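Local coordinates for DUF4627 domain-containing protein (PDB 3SEE) that is of unknown function but probably binds sugars through a galactose-binding-domain-like beta-sandwich, at residues G106-E118 with A194-N207. Residues are numbered along the deposited sequence; the frame is centred on the assembly and turned at random.
Sequences GTPVSVYIKQTNE and AILKDCYVAILGQN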
loop_
_atom_site.group_PDB
_atom_site.type_symbol
_atom_site.label_atom_id
_atom_site.label_comp_id
_atom_site.label_asym_id
_atom_site.label_seq_id
_atom_site.Cartn_x
_atom_site.Cartn_y
_atom_site.Cartn_z
ATOM N N GLY A 106 0.641 15.981 10.505
ATOM C CA GLY A 106 0.038 16.154 9.199
ATOM C C GLY A 106 0.610 15.279 8.103
ATOM O O GLY A 106 0.126 15.305 6.975
ATOM N N THR A 107 1.638 14.501 8.394
ATOM C CA THR A 107 2.247 13.643 7.371
ATOM C C THR A 107 1.287 12.539 6.974
ATOM O O THR A 107 0.763 11.857 7.830
ATOM C CB THR A 107 3.531 13.006 7.920
ATOM O OG1 THR A 107 4.453 14.027 8.304
ATOM C CG2 THR A 107 4.231 12.156 6.862
ATOM N N PRO A 108 1.053 12.352 5.666
ATOM C CA PRO A 108 0.184 11.241 5.263
ATOM C C PRO A 108 0.867 9.891 5.193
ATOM O O PRO A 108 2.048 9.787 4.884
ATOM C CB PRO A 108 -0.275 11.658 3.874
ATOM C CG PRO A 108 0.796 12.534 3.376
ATOM C CD PRO A 108 1.446 13.210 4.543
ATOM N N VAL A 109 0.076 8.860 5.441
ATOM C CA VAL A 109 0.446 7.489 5.148
ATOM C C VAL A 109 -0.646 6.908 4.260
ATOM O O VAL A 109 -1.800 7.317 4.332
ATOM C CB VAL A 109 0.637 6.689 6.444
ATOM C CG1 VAL A 109 -0.647 6.567 7.245
ATOM C CG2 VAL A 109 1.300 5.348 6.170
ATOM N N SER A 110 -0.265 5.952 3.425
ATOM C CA SER A 110 -1.081 5.537 2.309
ATOM C C SER A 110 -1.010 4.048 2.068
ATOM O O SER A 110 -0.058 3.383 2.467
ATOM C CB SER A 110 -0.635 6.277 1.059
ATOM O OG SER A 110 -0.561 7.688 1.291
ATOM N N VAL A 111 -2.009 3.560 1.354
ATOM C CA VAL A 111 -2.207 2.143 1.067
ATOM C C VAL A 111 -2.751 1.970 -0.348
ATOM O O VAL A 111 -3.607 2.759 -0.765
ATOM C CB VAL A 111 -3.339 1.600 1.977
ATOM C CG1 VAL A 111 -3.687 0.148 1.630
ATOM C CG2 VAL A 111 -2.955 1.762 3.427
ATOM N N TYR A 112 -2.381 0.900 -1.038
ATOM C CA TYR A 112 -3.154 0.368 -2.150
ATOM C C TYR A 112 -2.918 -1.147 -2.187
ATOM O O TYR A 112 -1.992 -1.660 -1.547
ATOM C CB TYR A 112 -2.841 1.055 -3.493
ATOM C CG TYR A 112 -1.425 0.937 -4.010
ATOM C CD1 TYR A 112 -0.980 -0.225 -4.623
ATOM C CD2 TYR A 112 -0.524 1.976 -3.859
ATOM C CE1 TYR A 112 0.310 -0.339 -5.099
ATOM C CE2 TYR A 112 0.779 1.867 -4.325
ATOM C CZ TYR A 112 1.187 0.705 -4.954
ATOM O OH TYR A 112 2.477 0.556 -5.430
ATOM N N ILE A 113 -3.754 -1.854 -2.954
ATOM C CA ILE A 113 -3.644 -3.306 -3.084
ATOM C C ILE A 113 -3.790 -3.613 -4.571
ATOM O O ILE A 113 -4.836 -3.364 -5.173
ATOM C CB ILE A 113 -4.706 -4.055 -2.245
ATOM C CG1 ILE A 113 -4.755 -3.541 -0.795
ATOM C CG2 ILE A 113 -4.401 -5.573 -2.274
ATOM C CD1 ILE A 113 -5.803 -4.251 0.097
ATOM N N LYS A 114 -2.710 -4.116 -5.169
ATOM C CA LYS A 114 -2.552 -4.193 -6.619
ATOM C C LYS A 114 -2.277 -5.618 -7.080
ATOM O O LYS A 114 -1.620 -6.403 -6.411
ATOM C CB LYS A 114 -1.414 -3.260 -7.089
ATOM C CG LYS A 114 -1.350 -3.061 -8.590
ATOM C CD LYS A 114 -0.288 -2.041 -8.963
ATOM C CE LYS A 114 -0.266 -1.720 -10.445
ATOM N NZ LYS A 114 0.152 -2.890 -11.278
ATOM N N GLN A 115 -2.730 -5.913 -8.289
ATOM C CA GLN A 115 -2.396 -7.147 -8.979
ATOM C C GLN A 115 -0.885 -7.268 -9.208
ATOM O O GLN A 115 -0.245 -6.336 -9.680
ATOM C CB GLN A 115 -3.133 -7.167 -10.301
ATOM C CG GLN A 115 -2.897 -8.429 -11.135
ATOM C CD GLN A 115 -3.882 -8.572 -12.281
ATOM O OE1 GLN A 115 -5.000 -8.055 -12.194
ATOM N NE2 GLN A 115 -3.504 -9.312 -13.330
ATOM N N THR A 116 -0.317 -8.444 -8.911
ATOM C CA THR A 116 1.125 -8.624 -9.039
ATOM C C THR A 116 1.596 -8.682 -10.491
ATOM O O THR A 116 2.526 -7.950 -10.868
ATOM C CB THR A 116 1.588 -9.869 -8.294
ATOM O OG1 THR A 116 1.093 -9.801 -6.953
ATOM C CG2 THR A 116 3.105 -9.999 -8.289
ATOM N N ASN A 117 0.961 -9.565 -11.265
ATOM C CA ASN A 117 1.393 -9.845 -12.629
ATOM C C ASN A 117 0.312 -9.411 -13.608
ATOM O O ASN A 117 -0.698 -10.084 -13.758
ATOM C CB ASN A 117 1.747 -11.329 -12.785
ATOM C CG ASN A 117 3.078 -11.667 -12.152
ATOM O OD1 ASN A 117 4.016 -10.880 -12.271
ATOM N ND2 ASN A 117 3.183 -12.822 -11.495
ATOM N N GLU A 118 0.525 -8.239 -14.202
ATOM C CA GLU A 118 -0.445 -7.588 -15.082
ATOM C C GLU A 118 -0.233 -7.974 -16.526
ATOM O O GLU A 118 0.880 -8.230 -16.955
ATOM C CB GLU A 118 -0.284 -6.070 -14.987
ATOM C CG GLU A 118 -0.481 -5.508 -13.564
ATOM C CD GLU A 118 -1.886 -5.073 -13.221
ATOM O OE1 GLU A 118 -2.869 -5.448 -13.898
ATOM O OE2 GLU A 118 -1.997 -4.352 -12.188
ATOM N N ALA A 194 -7.260 -12.742 -11.875
ATOM C CA ALA A 194 -5.893 -12.958 -11.444
ATOM C C ALA A 194 -5.570 -12.242 -10.136
ATOM O O ALA A 194 -4.838 -12.766 -9.301
ATOM C CB ALA A 194 -4.915 -12.513 -12.538
ATOM N N ILE A 195 -6.126 -11.044 -9.940
ATOM C CA ILE A 195 -5.793 -10.256 -8.767
ATOM C C ILE A 195 -6.143 -10.986 -7.468
ATOM O O ILE A 195 -5.479 -10.825 -6.459
ATOM C CB ILE A 195 -6.422 -8.851 -8.830
ATOM C CG1 ILE A 195 -5.864 -7.943 -7.735
ATOM C CG2 ILE A 195 -7.959 -8.918 -8.838
ATOM C CD1 ILE A 195 -6.332 -6.474 -7.817
ATOM N N LEU A 196 -7.220 -11.786 -7.479
ATOM C CA LEU A 196 -7.621 -12.493 -6.280
ATOM C C LEU A 196 -6.588 -13.538 -5.873
ATOM O O LEU A 196 -6.432 -13.845 -4.687
ATOM C CB LEU A 196 -8.977 -13.169 -6.486
ATOM C CG LEU A 196 -10.183 -12.238 -6.666
ATOM C CD1 LEU A 196 -11.375 -13.052 -7.166
ATOM C CD2 LEU A 196 -10.542 -11.479 -5.384
ATOM N N LYS A 197 -5.892 -14.125 -6.849
ATOM C CA LYS A 197 -4.920 -15.183 -6.593
ATOM C C LYS A 197 -3.508 -14.683 -6.357
ATOM O O LYS A 197 -2.671 -15.428 -5.829
ATOM C CB LYS A 197 -4.883 -16.187 -7.733
ATOM C CG LYS A 197 -6.209 -16.817 -8.008
ATOM C CD LYS A 197 -6.103 -17.859 -9.144
ATOM C CE LYS A 197 -7.452 -18.355 -9.682
ATOM N NZ LYS A 197 -8.004 -17.659 -10.923
ATOM N N ASP A 198 -3.200 -13.442 -6.744
ATOM C CA ASP A 198 -1.830 -12.940 -6.649
ATOM C C ASP A 198 -1.851 -11.420 -6.694
ATOM O O ASP A 198 -2.002 -10.806 -7.761
ATOM C CB ASP A 198 -0.980 -13.522 -7.786
ATOM C CG ASP A 198 0.476 -13.244 -7.630
ATOM O OD1 ASP A 198 0.889 -12.572 -6.654
ATOM O OD2 ASP A 198 1.246 -13.715 -8.506
ATOM N N CYS A 199 -1.748 -10.828 -5.512
ATOM C CA CYS A 199 -1.753 -9.380 -5.379
ATOM C C CYS A 199 -0.753 -9.010 -4.291
ATOM O O CYS A 199 -0.175 -9.895 -3.654
ATOM C CB CYS A 199 -3.162 -8.873 -5.029
ATOM S SG CYS A 199 -3.782 -9.417 -3.414
ATOM N N TYR A 200 -0.563 -7.707 -4.072
ATOM C CA TYR A 200 0.230 -7.268 -2.947
ATOM C C TYR A 200 -0.364 -6.037 -2.316
ATOM O O TYR A 200 -0.919 -5.164 -3.012
ATOM C CB TYR A 200 1.698 -7.022 -3.332
ATOM C CG TYR A 200 1.934 -6.066 -4.463
ATOM C CD1 TYR A 200 1.876 -6.510 -5.773
ATOM C CD2 TYR A 200 2.228 -4.734 -4.233
ATOM C CE1 TYR A 200 2.122 -5.625 -6.815
ATOM C CE2 TYR A 200 2.470 -3.867 -5.273
ATOM C CZ TYR A 200 2.382 -4.313 -6.584
ATOM O OH TYR A 200 2.635 -3.508 -7.664
ATOM N N VAL A 201 -0.240 -5.988 -0.999
ATOM C CA VAL A 201 -0.473 -4.761 -0.244
ATOM C C VAL A 201 0.772 -3.877 -0.316
ATOM O O VAL A 201 1.883 -4.366 -0.132
ATOM C CB VAL A 201 -0.790 -5.106 1.218
ATOM C CG1 VAL A 201 -0.882 -3.840 2.083
ATOM C CG2 VAL A 201 -2.059 -5.952 1.318
ATOM N N ALA A 202 0.580 -2.590 -0.575
ATOM C CA ALA A 202 1.623 -1.567 -0.556
ATOM C C ALA A 202 1.255 -0.534 0.501
ATOM O O ALA A 202 0.139 -0.013 0.510
ATOM C CB ALA A 202 1.711 -0.886 -1.932
ATOM N N ILE A 203 2.193 -0.245 1.396
ATOM C CA ILE A 203 2.057 0.796 2.399
ATOM C C ILE A 203 3.149 1.822 2.085
ATOM O O ILE A 203 4.336 1.459 1.896
ATOM C CB ILE A 203 2.196 0.250 3.840
ATOM C CG1 ILE A 203 1.073 -0.767 4.107
ATOM C CG2 ILE A 203 2.214 1.408 4.853
ATOM C CD1 ILE A 203 1.200 -1.533 5.440
ATOM N N LEU A 204 2.771 3.098 1.978
ATOM C CA LEU A 204 3.627 4.165 1.473
ATOM C C LEU A 204 3.540 5.383 2.323
ATOM O O LEU A 204 2.506 5.645 2.945
ATOM C CB LEU A 204 3.139 4.672 0.119
ATOM C CG LEU A 204 2.857 3.606 -0.907
ATOM C CD1 LEU A 204 1.391 3.202 -0.938
ATOM C CD2 LEU A 204 3.312 4.076 -2.288
ATOM N N GLY A 205 4.594 6.179 2.302
ATOM C CA GLY A 205 4.584 7.543 2.849
ATOM C C GLY A 205 5.368 8.402 1.884
ATOM O O GLY A 205 6.594 8.376 1.887
ATOM N N GLN A 206 4.674 9.061 0.972
ATOM C CA GLN A 206 5.297 9.664 -0.198
ATOM C C GLN A 206 5.800 11.076 0.008
ATOM O O GLN A 206 6.578 11.563 -0.805
ATOM C CB GLN A 206 4.318 9.682 -1.360
ATOM C CG GLN A 206 3.896 8.304 -1.834
ATOM C CD GLN A 206 2.713 8.378 -2.765
ATOM O OE1 GLN A 206 1.573 8.452 -2.306
ATOM N NE2 GLN A 206 2.959 8.438 -4.072
ATOM N N ASN A 207 5.372 11.767 1.057
ATOM C CA ASN A 207 5.695 13.182 1.136
ATOM C C ASN A 207 7.184 13.425 1.306
ATOM O O ASN A 207 7.825 12.843 2.160
ATOM C CB ASN A 207 4.926 13.878 2.265
ATOM C CG ASN A 207 3.535 14.295 1.835
ATOM O OD1 ASN A 207 2.959 13.717 0.901
ATOM N ND2 ASN A 207 2.958 15.265 2.555
HETATM O O HOH W 1 1.661 8.871 0.389
HETATM O O HOH W 2 3.248 -0.909 -7.648
HETATM O O HOH W 3 1.912 -4.664 -10.133
HETATM O O HOH W 4 -7.302 -9.462 -12.220
HETATM O O HOH W 5 0.887 -15.121 -10.723
HETATM O O HOH W 6 -1.250 -11.202 -10.472
#
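Tyr112 and Ala202 face each other as a hydrogen-bonded pair of two antiparallel strands, 108-115 and 199-204. The amide of each donates to the carbonyl of the other, Ala202 N to Tyr112 O at 2.9 Å and nearly straight (169°). Ser110 with Leu204 and Lys114 with Tyr200 repeat this reciprocal pair of hydrogen bonds, so six backbone N-H groups are satisfied. Beyond the strand, Thr116 N reaches Asp198 O at 3.1 Å. Thr116 OG1 also donates to Asp198 OD1 (2.8 Å), coming from well above the carboxylate plane. The other carboxylate oxygen, OD2, takes a water and a salt bridge from Arg84.

Tyr112 CG sits between its own backbone N and carbonyl carbon (chi1 62°), which lays the ring back over the partner strand. Ala202 CB lies under one ring face in a CH-pi contact, 3.6 Å from the centroid. Leu204 CD1 touches CE2 of the same ring at 3.7 Å. Tyr112 OH binds Trp76 O and a water that also bonds to Tyr200 OH at 2.7 Å. A second water joins Tyr200 OH to Lys114 NZ, which forms a salt bridge with Glu118 OE2. With an alanine in place of Tyr112, the methyl of Ala202 would probably lose its ring cover and Trp76 O its hydroxyl partner.

Another water links Ser110 OG, Gln206 N and Gln206 OE1. Ser110 OG also bonds Asn150 OD1, and Gln206 OE1 accepts from Gln148 NE2. Val111, Ile113, Val201 and Ile203 line the opposite sheet face, where Val111 packs on Leu96 and Phe98 of strand 93-102 in the second sheet of the sandwich. Both strands are interior to their sheet: 79-85 flanks 199-204, and the outermost strand 149-152 flanks 108-115.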